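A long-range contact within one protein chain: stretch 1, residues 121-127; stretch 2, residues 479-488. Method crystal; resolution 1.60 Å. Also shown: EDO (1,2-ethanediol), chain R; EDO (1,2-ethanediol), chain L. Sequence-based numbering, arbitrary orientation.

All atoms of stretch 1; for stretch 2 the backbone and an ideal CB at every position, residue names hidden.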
# COMPACT_ATOMS: atom_id res chain seq x y z
N ASP A 121 10.74 8.21 13.56
CA ASP A 121 12.11 8.33 13.03
C ASP A 121 12.48 9.79 12.71
O ASP A 121 13.09 10.08 11.66
CB ASP A 121 12.28 7.43 11.79
CG ASP A 121 11.21 7.65 10.75
OD1 ASP A 121 10.59 8.75 10.72
OD2 ASP A 121 11.04 6.72 9.89
N ASP A 122 12.14 10.70 13.64
CA ASP A 122 12.54 12.09 13.51
C ASP A 122 11.88 12.77 12.30
O ASP A 122 12.41 13.77 11.80
CB ASP A 122 14.08 12.24 13.51
CG ASP A 122 14.67 11.79 14.85
OD1 ASP A 122 14.18 12.25 15.89
OD2 ASP A 122 15.58 10.96 14.88
N GLY A 123 10.74 12.24 11.87
CA GLY A 123 9.93 12.91 10.85
C GLY A 123 10.26 12.44 9.44
O GLY A 123 9.84 13.10 8.47
N GLN A 124 11.01 11.34 9.31
CA GLN A 124 11.26 10.83 7.96
C GLN A 124 10.07 10.10 7.40
O GLN A 124 9.75 10.26 6.22
CB GLN A 124 12.46 9.86 7.99
CG GLN A 124 13.73 10.59 8.37
CD GLN A 124 14.93 9.66 8.31
OE1 GLN A 124 15.49 9.44 7.22
NE2 GLN A 124 15.31 9.08 9.46
N THR A 125 9.43 9.25 8.22
CA THR A 125 8.26 8.48 7.78
C THR A 125 7.17 8.55 8.82
O THR A 125 7.44 8.74 10.02
CB THR A 125 8.56 6.97 7.48
OG1 THR A 125 8.84 6.26 8.70
CG2 THR A 125 9.73 6.81 6.48
N TRP A 126 5.92 8.42 8.34
CA TRP A 126 4.75 8.74 9.14
C TRP A 126 3.72 7.63 9.02
O TRP A 126 3.53 7.05 7.93
CB TRP A 126 4.17 10.08 8.69
CG TRP A 126 5.13 11.20 8.93
CD1 TRP A 126 6.23 11.51 8.17
CD2 TRP A 126 5.11 12.12 10.01
NE1 TRP A 126 6.89 12.58 8.72
CE2 TRP A 126 6.22 12.98 9.84
CE3 TRP A 126 4.26 12.31 11.12
CZ2 TRP A 126 6.50 14.03 10.70
CZ3 TRP A 126 4.55 13.35 12.00
CH2 TRP A 126 5.66 14.19 11.79
N SER A 127 3.09 7.32 10.15
CA SER A 127 2.15 6.22 10.29
C SER A 127 0.82 6.46 9.58
O SER A 127 0.53 7.58 9.09
CB SER A 127 1.84 6.00 11.77
OG SER A 127 1.14 7.16 12.32
N UNK A 479 8.95 20.76 18.21
CA UNK A 479 10.41 20.60 18.16
C UNK A 479 10.79 19.30 18.80
O UNK A 479 10.24 18.92 19.85
CB UNK A 479 11.13 21.76 18.85
N UNK A 480 11.76 18.62 18.20
CA UNK A 480 12.37 17.45 18.84
C UNK A 480 13.87 17.55 18.73
O UNK A 480 14.41 17.52 17.64
CB UNK A 480 11.87 16.15 18.21
N UNK A 481 14.55 17.72 19.86
CA UNK A 481 16.00 17.84 19.88
C UNK A 481 16.48 18.91 18.91
O UNK A 481 16.03 20.07 18.97
CB UNK A 481 16.65 16.50 19.54
N UNK A 482 17.32 18.52 17.96
CA UNK A 482 17.89 19.47 17.01
C UNK A 482 17.11 19.77 15.76
O UNK A 482 17.64 20.39 14.85
CB UNK A 482 19.27 18.96 16.58
N UNK A 483 15.84 19.36 15.73
CA UNK A 483 15.00 19.61 14.58
C UNK A 483 13.70 20.31 14.98
O UNK A 483 13.08 19.98 16.00
CB UNK A 483 14.70 18.30 13.86
N UNK A 484 13.30 21.29 14.19
CA UNK A 484 12.01 21.97 14.37
C UNK A 484 11.11 21.52 13.19
O UNK A 484 11.61 21.30 12.08
CB UNK A 484 12.17 23.49 14.41
N UNK A 485 9.81 21.35 13.43
CA UNK A 485 8.86 20.88 12.41
C UNK A 485 7.73 21.90 12.27
O UNK A 485 7.04 22.20 13.25
CB UNK A 485 8.30 19.50 12.77
N UNK A 486 7.54 22.40 11.05
CA UNK A 486 6.31 23.12 10.73
C UNK A 486 5.47 22.14 9.95
O UNK A 486 5.86 21.72 8.85
CB UNK A 486 6.57 24.41 9.95
N UNK A 487 4.33 21.75 10.50
CA UNK A 487 3.54 20.66 9.93
C UNK A 487 2.22 21.28 9.54
O UNK A 487 1.52 21.89 10.37
CB UNK A 487 3.36 19.49 10.90
N UNK A 488 1.87 21.15 8.27
CA UNK A 488 0.85 22.05 7.71
C UNK A 488 0.27 21.48 6.43
O UNK A 488 0.72 20.44 5.94
CB UNK A 488 1.44 23.44 7.44
C1 EDO R . 11.66 14.17 23.15
O1 EDO R . 10.75 13.20 23.65
C2 EDO R . 12.82 13.53 22.40
O2 EDO R . 13.96 14.37 22.57
C1 EDO L . 7.26 19.29 22.25
O1 EDO L . 5.85 19.16 22.13
C2 EDO L . 7.78 20.69 21.88
O2 EDO L . 7.30 21.04 20.60

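Position 479 lies on an extended strand, and its CA-to-CB bond finds nothing of stretch 1 within reach, so any strand-favouring residue, such as a beta-branched one, would do. The residue is Val 479, whose N donates a 2.9 Å hydrogen bond to O2 of an ethanediol (chain L).

At 480 the CB points toward stretch 1, and the ideal CB of 480 lies 5.1 Å from Asp 122 OD1. A carboxylate at that range invites a donor: a long, basic chain would suit. Lys 480 is found. Its chain is extended through chi3 and turns at chi4 (m), bringing NZ 2.8 Å from Asp 122 OD1 in a salt bridge. A water also ties the two residues together, its O donating to Asp 122 OD1 and to Lys 480 O, each at 2.9 Å.

Position 481 has phi/psi of 52/-121, the first corner of a type II' turn, where glycine is most at ease and Asn or Asp is tolerated. Its CB points toward stretch 1 but has nothing of it within 5.5 Å. The occupant, Asp 481, makes no contact across; instead its OD2 forms a salt bridge with Lys 480 NZ at 2.9 Å, so the ammonium lies between two carboxylates.

Position 482 is the second corner, out of reach, where small or polar residues are common; it is Gly 482.

At 483 the strand resumes, with the ideal CB of 483 toward stretch 1 and 5.5 Å from Asp 122 O. Many medium or large side chains could fit. Trp 483 brings CD1 to 4.5 Å from Asp 122 CB.

Position 484 falls on the other side of the alternation and is out of reach; a strand-favouring apolar residue would do, here Leu 484.

Position 485 points back toward stretch 1, but its ideal CB is more than 5.5 Å from any atom there. The gap calls for a long side chain, and the carbonyl of Asp 122 rewards a donor at its tip. Tyr 485 meets both demands: OH donates to Asp 122 O at 2.7 Å, while CE2 lies 4.1 Å from Gly 123 CA. A CB on Gly 123 would fall 2.7 Å from Tyr 485 CE2, a clash.

Position 486 is out of reach of stretch 1, leaving its choice open; it is Tyr 486.

Position 487 points toward the indole of Trp 126, across another gap. An aliphatic chain of some length, such as Leu, Ile or Met, would suit. Ile 487 extends CD1 to 3.8 Å from Trp 126 CH2, an apolar contact.

Position 488 is out of reach, so any strand-compatible residue would do; it is Phe 488.

Stretch 2 479-488: VKDGWLYYIF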
# COMPACT_ATOMS: atom_id res chain seq x y z
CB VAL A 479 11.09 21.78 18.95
CG1 VAL A 479 12.60 21.53 19.19
CG2 VAL A 479 10.90 23.09 18.19
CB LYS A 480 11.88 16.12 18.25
CG LYS A 480 12.57 14.89 18.93
CD LYS A 480 12.14 13.56 18.33
CE LYS A 480 12.91 12.38 18.98
NZ LYS A 480 14.34 12.44 18.64
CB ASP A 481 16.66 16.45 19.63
CG ASP A 481 16.25 15.41 20.70
OD1 ASP A 481 16.45 15.70 21.91
OD2 ASP A 481 15.69 14.34 20.37
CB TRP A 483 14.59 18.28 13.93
CG TRP A 483 15.64 17.48 13.24
CD1 TRP A 483 16.09 16.23 13.60
CD2 TRP A 483 16.32 17.82 12.03
NE1 TRP A 483 17.01 15.78 12.67
CE2 TRP A 483 17.19 16.75 11.71
CE3 TRP A 483 16.31 18.96 11.21
CZ2 TRP A 483 18.01 16.77 10.57
CZ3 TRP A 483 17.14 18.99 10.07
CH2 TRP A 483 17.98 17.89 9.76
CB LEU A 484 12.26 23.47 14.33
CG LEU A 484 10.99 24.35 14.30
CD1 LEU A 484 11.27 25.71 15.00
CD2 LEU A 484 10.47 24.60 12.87
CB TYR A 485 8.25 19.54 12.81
CG TYR A 485 9.32 18.49 13.06
CD1 TYR A 485 9.95 18.40 14.31
CD2 TYR A 485 9.71 17.60 12.05
CE1 TYR A 485 10.95 17.47 14.56
CE2 TYR A 485 10.70 16.67 12.31
CZ TYR A 485 11.31 16.61 13.54
OH TYR A 485 12.32 15.67 13.77
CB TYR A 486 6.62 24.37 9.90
CG TYR A 486 5.41 25.09 9.28
CD1 TYR A 486 4.28 25.38 10.03
CD2 TYR A 486 5.40 25.47 7.93
CE1 TYR A 486 3.21 26.06 9.51
CE2 TYR A 486 4.33 26.16 7.36
CZ TYR A 486 3.23 26.44 8.17
OH TYR A 486 2.15 27.11 7.63
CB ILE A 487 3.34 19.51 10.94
CG1 ILE A 487 4.72 19.09 11.49
CG2 ILE A 487 2.61 18.30 10.29
CD1 ILE A 487 4.67 17.85 12.41
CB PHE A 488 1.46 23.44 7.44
CG PHE A 488 2.49 23.46 6.34
CD1 PHE A 488 3.74 22.88 6.52
CD2 PHE A 488 2.21 24.05 5.11
CE1 PHE A 488 4.72 22.89 5.52
CE2 PHE A 488 3.16 24.07 4.09
CZ PHE A 488 4.43 23.49 4.30
O HOH W 1 15.05 14.93 16.61
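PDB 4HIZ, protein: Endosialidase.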